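PDB 6UKF: HhaI Restriction Endonuclease from Haemophilus parahaemolyticus, which binds its cognate DNA site and, as a restriction endonuclease, hydrolyses the phosphodiester backbone of that DNA, probably with the help of divalent metal ions. Local coordinates for residues A[113-117]-A[231-235]; A[136-140]-A[248-252]. One frame throughout, in Å; residues are numbered along the deposited sequence.

Interaction 1: A[113-117]-A[231-235]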
loop_
_atom_site.group_PDB
_atom_site.type_symbol
_atom_site.label_atom_id
_atom_site.label_comp_id
_atom_site.label_asym_id
_atom_site.label_seq_id
_atom_site.Cartn_x
_atom_site.Cartn_y
_atom_site.Cartn_z
ATOM N N PHE A 113 -7.589 14.966 5.271
ATOM C CA PHE A 113 -7.047 13.661 4.925
ATOM C C PHE A 113 -8.160 12.671 4.629
ATOM O O PHE A 113 -8.062 11.884 3.683
ATOM C CB PHE A 113 -6.176 13.162 6.074
ATOM C CG PHE A 113 -5.143 14.157 6.526
ATOM C CD1 PHE A 113 -4.460 14.946 5.613
ATOM C CD2 PHE A 113 -4.864 14.309 7.869
ATOM C CE1 PHE A 113 -3.511 15.857 6.037
ATOM C CE2 PHE A 113 -3.918 15.218 8.296
ATOM C CZ PHE A 113 -3.243 15.992 7.380
ATOM N N VAL A 114 -9.228 12.696 5.428
ATOM C CA VAL A 114 -10.381 11.850 5.141
ATOM C C VAL A 114 -10.934 12.169 3.761
ATOM O O VAL A 114 -11.292 11.267 2.994
ATOM C CB VAL A 114 -11.453 12.014 6.234
ATOM C CG1 VAL A 114 -12.751 11.332 5.808
ATOM C CG2 VAL A 114 -10.950 11.451 7.550
ATOM N N ASN A 115 -11.021 13.456 3.424
ATOM C CA ASN A 115 -11.563 13.833 2.124
ATOM C C ASN A 115 -10.636 13.413 0.991
ATOM O O ASN A 115 -11.109 13.005 -0.075
ATOM C CB ASN A 115 -11.865 15.329 2.084
ATOM C CG ASN A 115 -13.127 15.680 2.844
ATOM O OD1 ASN A 115 -14.044 14.866 2.944
ATOM N ND2 ASN A 115 -13.183 16.894 3.376
ATOM N N TRP A 116 -9.320 13.488 1.194
ATOM C CA TRP A 116 -8.413 12.946 0.187
ATOM C C TRP A 116 -8.681 11.461 -0.020
ATOM O O TRP A 116 -8.787 10.984 -1.156
ATOM C CB TRP A 116 -6.947 13.165 0.580
ATOM C CG TRP A 116 -6.021 12.722 -0.512
ATOM C CD1 TRP A 116 -5.493 13.498 -1.503
ATOM C CD2 TRP A 116 -5.547 11.389 -0.752
ATOM N NE1 TRP A 116 -4.715 12.734 -2.339
ATOM C CE2 TRP A 116 -4.731 11.436 -1.900
ATOM C CE3 TRP A 116 -5.729 10.162 -0.105
ATOM C CZ2 TRP A 116 -4.096 10.304 -2.410
ATOM C CZ3 TRP A 116 -5.097 9.041 -0.614
ATOM C CH2 TRP A 116 -4.292 9.120 -1.755
ATOM N N ILE A 117 -8.795 10.717 1.082
ATOM C CA ILE A 117 -9.044 9.279 1.008
ATOM C C ILE A 117 -10.341 9.000 0.259
ATOM O O ILE A 117 -10.403 8.125 -0.613
ATOM C CB ILE A 117 -9.043 8.681 2.430
ATOM C CG1 ILE A 117 -7.609 8.632 2.973
ATOM C CG2 ILE A 117 -9.689 7.300 2.461
ATOM C CD1 ILE A 117 -7.510 8.277 4.442
ATOM N N ILE A 231 1.813 10.236 2.772
ATOM C CA ILE A 231 1.243 8.903 2.939
ATOM C C ILE A 231 0.362 8.902 4.177
ATOM O O ILE A 231 0.694 9.509 5.199
ATOM C CB ILE A 231 2.350 7.824 2.958
ATOM C CG1 ILE A 231 1.746 6.428 3.110
ATOM C CG2 ILE A 231 3.374 8.108 4.054
ATOM C CD1 ILE A 231 2.678 5.333 2.662
ATOM N N PHE A 232 -0.777 8.228 4.069
ATOM C CA PHE A 232 -1.811 8.263 5.090
ATOM C C PHE A 232 -1.789 6.991 5.920
ATOM O O PHE A 232 -1.627 5.890 5.391
ATOM C CB PHE A 232 -3.177 8.448 4.431
ATOM C CG PHE A 232 -3.277 9.720 3.650
ATOM C CD1 PHE A 232 -2.972 9.750 2.302
ATOM C CD2 PHE A 232 -3.614 10.905 4.282
ATOM C CE1 PHE A 232 -3.034 10.931 1.589
ATOM C CE2 PHE A 232 -3.679 12.089 3.571
ATOM C CZ PHE A 232 -3.389 12.100 2.222
ATOM N N SER A 233 -1.943 7.159 7.228
ATOM C CA SER A 233 -2.062 6.052 8.161
ATOM C C SER A 233 -3.436 6.102 8.808
ATOM O O SER A 233 -3.970 7.182 9.080
ATOM C CB SER A 233 -0.982 6.123 9.240
ATOM O OG SER A 233 0.293 5.870 8.681
ATOM N N ILE A 234 -4.010 4.929 9.042
ATOM C CA ILE A 234 -5.341 4.829 9.617
ATOM C C ILE A 234 -5.312 3.848 10.777
ATOM O O ILE A 234 -4.560 2.868 10.775
ATOM C CB ILE A 234 -6.410 4.440 8.566
ATOM C CG1 ILE A 234 -6.178 3.027 8.026
ATOM C CG2 ILE A 234 -6.413 5.462 7.437
ATOM C CD1 ILE A 234 -7.249 2.574 7.041
ATOM N N SER A 235 -6.133 4.132 11.786
ATOM C CA SER A 235 -6.271 3.272 12.952
ATOM C C SER A 235 -7.752 3.122 13.260
ATOM O O SER A 235 -8.454 4.123 13.438
ATOM C CB SER A 235 -5.539 3.869 14.155
ATOM O OG SER A 235 -5.555 2.973 15.251
#

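Interaction 2: A[136-140]-A[248-252]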
loop_
_atom_site.group_PDB
_atom_site.type_symbol
_atom_site.label_atom_id
_atom_site.label_comp_id
_atom_site.label_asym_id
_atom_site.label_seq_id
_atom_site.Cartn_x
_atom_site.Cartn_y
_atom_site.Cartn_z
ATOM N N PHE A 136 -16.574 -8.649 11.714
ATOM C CA PHE A 136 -16.370 -7.972 10.443
ATOM C C PHE A 136 -17.188 -6.691 10.388
ATOM O O PHE A 136 -18.330 -6.637 10.853
ATOM C CB PHE A 136 -16.736 -8.887 9.279
ATOM C CG PHE A 136 -15.723 -9.959 9.030
ATOM C CD1 PHE A 136 -14.538 -9.666 8.377
ATOM C CD2 PHE A 136 -15.945 -11.254 9.458
ATOM C CE1 PHE A 136 -13.598 -10.645 8.151
ATOM C CE2 PHE A 136 -15.006 -12.240 9.233
ATOM C CZ PHE A 136 -13.835 -11.935 8.578
ATOM N N ILE A 137 -16.582 -5.660 9.813
ATOM C CA ILE A 137 -17.176 -4.336 9.692
ATOM C C ILE A 137 -17.071 -3.937 8.228
ATOM O O ILE A 137 -15.967 -3.902 7.673
ATOM C CB ILE A 137 -16.445 -3.319 10.583
ATOM C CG1 ILE A 137 -16.576 -3.715 12.057
ATOM C CG2 ILE A 137 -16.985 -1.924 10.341
ATOM C CD1 ILE A 137 -15.575 -3.041 12.966
ATOM N N ILE A 138 -18.209 -3.654 7.602
ATOM C CA ILE A 138 -18.272 -3.271 6.196
ATOM C C ILE A 138 -18.954 -1.915 6.125
ATOM O O ILE A 138 -20.034 -1.732 6.697
ATOM C CB ILE A 138 -19.056 -4.303 5.367
ATOM C CG1 ILE A 138 -18.418 -5.690 5.489
ATOM C CG2 ILE A 138 -19.124 -3.863 3.908
ATOM C CD1 ILE A 138 -19.271 -6.803 4.925
ATOM N N PHE A 139 -18.342 -0.969 5.420
ATOM C CA PHE A 139 -18.912 0.367 5.394
ATOM C C PHE A 139 -18.615 1.062 4.077
ATOM O O PHE A 139 -17.585 0.792 3.446
ATOM C CB PHE A 139 -18.419 1.222 6.573
ATOM C CG PHE A 139 -16.942 1.488 6.565
ATOM C CD1 PHE A 139 -16.423 2.562 5.864
ATOM C CD2 PHE A 139 -16.076 0.678 7.277
ATOM C CE1 PHE A 139 -15.065 2.816 5.863
ATOM C CE2 PHE A 139 -14.718 0.928 7.283
ATOM C CZ PHE A 139 -14.212 2.000 6.576
ATOM N N PRO A 140 -19.489 1.967 3.648
ATOM C CA PRO A 140 -19.257 2.704 2.405
ATOM C C PRO A 140 -18.241 3.817 2.598
ATOM O O PRO A 140 -18.122 4.405 3.674
ATOM C CB PRO A 140 -20.641 3.286 2.095
ATOM C CG PRO A 140 -21.250 3.493 3.435
ATOM C CD PRO A 140 -20.755 2.364 4.293
ATOM N N ASP A 248 -24.871 1.151 7.675
ATOM C CA ASP A 248 -23.850 0.910 6.662
ATOM C C ASP A 248 -23.866 -0.528 6.172
ATOM O O ASP A 248 -23.605 -0.779 4.990
ATOM C CB ASP A 248 -22.478 1.316 7.194
ATOM C CG ASP A 248 -22.282 2.803 7.148
ATOM O OD1 ASP A 248 -21.340 3.298 7.687
ATOM O OD2 ASP A 248 -23.213 3.472 6.482
ATOM N N ARG A 249 -24.165 -1.488 7.049
ATOM C CA ARG A 249 -24.328 -2.857 6.579
ATOM C C ARG A 249 -25.505 -2.954 5.615
ATOM O O ARG A 249 -25.432 -3.658 4.603
ATOM C CB ARG A 249 -24.490 -3.815 7.762
ATOM C CG ARG A 249 -24.495 -5.295 7.371
ATOM C CD ARG A 249 -23.190 -5.740 6.703
ATOM N NE ARG A 249 -22.116 -6.034 7.652
ATOM C CZ ARG A 249 -21.594 -7.242 7.867
ATOM N NH1 ARG A 249 -22.028 -8.307 7.202
ATOM N NH2 ARG A 249 -20.619 -7.386 8.751
ATOM N N LYS A 250 -26.592 -2.234 5.900
ATOM C CA LYS A 250 -27.722 -2.231 4.978
ATOM C C LYS A 250 -27.359 -1.563 3.659
ATOM O O LYS A 250 -27.809 -2.001 2.597
ATOM C CB LYS A 250 -28.926 -1.568 5.634
ATOM C CG LYS A 250 -29.563 -2.484 6.648
ATOM C CD LYS A 250 -30.826 -1.916 7.241
ATOM C CE LYS A 250 -31.641 -3.019 7.887
ATOM N NZ LYS A 250 -32.892 -2.479 8.470
ATOM N N ALA A 251 -26.531 -0.518 3.700
ATOM C CA ALA A 251 -26.078 0.101 2.459
ATOM C C ALA A 251 -25.309 -0.899 1.604
ATOM O O ALA A 251 -25.473 -0.936 0.380
ATOM C CB ALA A 251 -25.203 1.316 2.762
ATOM N N PHE A 252 -24.457 -1.710 2.231
ATOM C CA PHE A 252 -23.731 -2.734 1.488
ATOM C C PHE A 252 -24.686 -3.764 0.906
ATOM O O PHE A 252 -24.557 -4.161 -0.258
ATOM C CB PHE A 252 -22.723 -3.419 2.407
ATOM C CG PHE A 252 -21.916 -4.486 1.728
ATOM C CD1 PHE A 252 -20.965 -4.150 0.780
ATOM C CD2 PHE A 252 -22.105 -5.824 2.034
ATOM C CE1 PHE A 252 -20.217 -5.123 0.151
ATOM C CE2 PHE A 252 -21.360 -6.805 1.402
ATOM C CZ PHE A 252 -20.414 -6.452 0.464
HETATM O O HOH W 1 -20.619 -4.295 9.392
#

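Interaction 1: A[113-117]-A[231-235]
The Phe232 ring overlaps the six-membered ring of Trp116 in an offset stack, with centroids 4.5 Å apart and planes tilted by 23°. The tilt brings one corner of the phenyl ring close: Phe232 CE1 lies over one face of the indole, toward its rim, and comes within 3.3 Å of Trp116 CE3. With its CG anti to the backbone N (chi1 -175°), Trp116 swings its indole off the helix to meet the phenylalanine. Phe113, one turn earlier, meets a different part of the same ring. Its CG and CD1 sit at the edge of Phe232, near the plane, and Phe113 CD1 is 3.6 Å from Phe232 CE2; the two phenyl planes are inclined at 57°. Ile117 adds a looser aliphatic contact, its CD1 lying 4.3 Å from Phe232 CB and equally far from Ile234 CG2. No hydrogen bond joins the segments, and all five touching residues are buried, so the contact is purely apolar and centred on Phe232. This aromatic cluster joins helix 110-123 to strand 228-236. Tyr120 and Phe57 extend it around Trp116, and Ile85 of helix 80-91 touches Phe232. Phe113 also rests on Val150 and Cys152 of strand 148-156, which pairs with strand 228-236 and carries the calcium-site residues Ser151 and Thr153.

Interaction 2: A[136-140]-A[248-252]
Strand 136-140 and helix segment 248-252 cross at 72°, their axes only 6.9 Å apart, and the closest CA pair is that of Phe139 and Asp248, 5.1 Å from each other. Ile138 sends its two branches to different partners. The Ile138 CG2 methyl, anti to the backbone N, sits over one face of Phe252 in a CH-pi contact, 3.8 Å from the ring centroid, while Ile138 CD1 lies over the centre of the Arg249 guanidinium face, 3.8 Å from Arg249 CZ. In the conformer described, one of two modelled for Arg249, bends at chi2 and chi3 fold the arginine chain back to the strand. There the edge of the guanidinium meets the backbone: Arg249 NH2 makes a weak, bent hydrogen bond to Phe136 O (3.2 Å, 124° at the hydrogen), and Arg249 NE donates to a water at 2.9 Å that also accepts from Ile138 N. The water thus links the arginine to the edge strand of the sheet, and Tyr13 and Tyr18 engage NH1. Farther along, Pro140 CD packs 3.3 Å from Asp248 CG, the proline and aspartate side chains crossing at about a right angle. The buried Asp248 carboxylate has partners of its own, Tyr147 at OD1 and, weakly, His143 at OD2. Helix 242-255 therefore lies against the outermost strand of the mixed sheet. Phe252 reaches inward to Phe128 on strand 126-132 and to Phe43 and Ile45 on strand 43-47, while Leu14 of helix 3-18 touches both Ile138 and Phe252.

The strands of the two contacts belong to separate sheets; the contacts have centres about 19 Å apart and nearest atoms about 7 Å apart, and do not touch. Along the chain their segments alternate: helix 110-123 and strand 136-140 come first, followed much later by strand 228-236 and helix 242-255. Each contact thus joins an earlier element to one of two consecutive elements near the C-terminus. Interaction 1 belongs to the antiparallel sheet beside the calcium ion and bound DNA, the side chain of Phe232 being about 7 Å from the calcium ion. Interaction 2 is more peripheral, its nearest atom about 12 Å from the nucleic acid, and fastens the C-terminal helix to the edge of the mixed sheet.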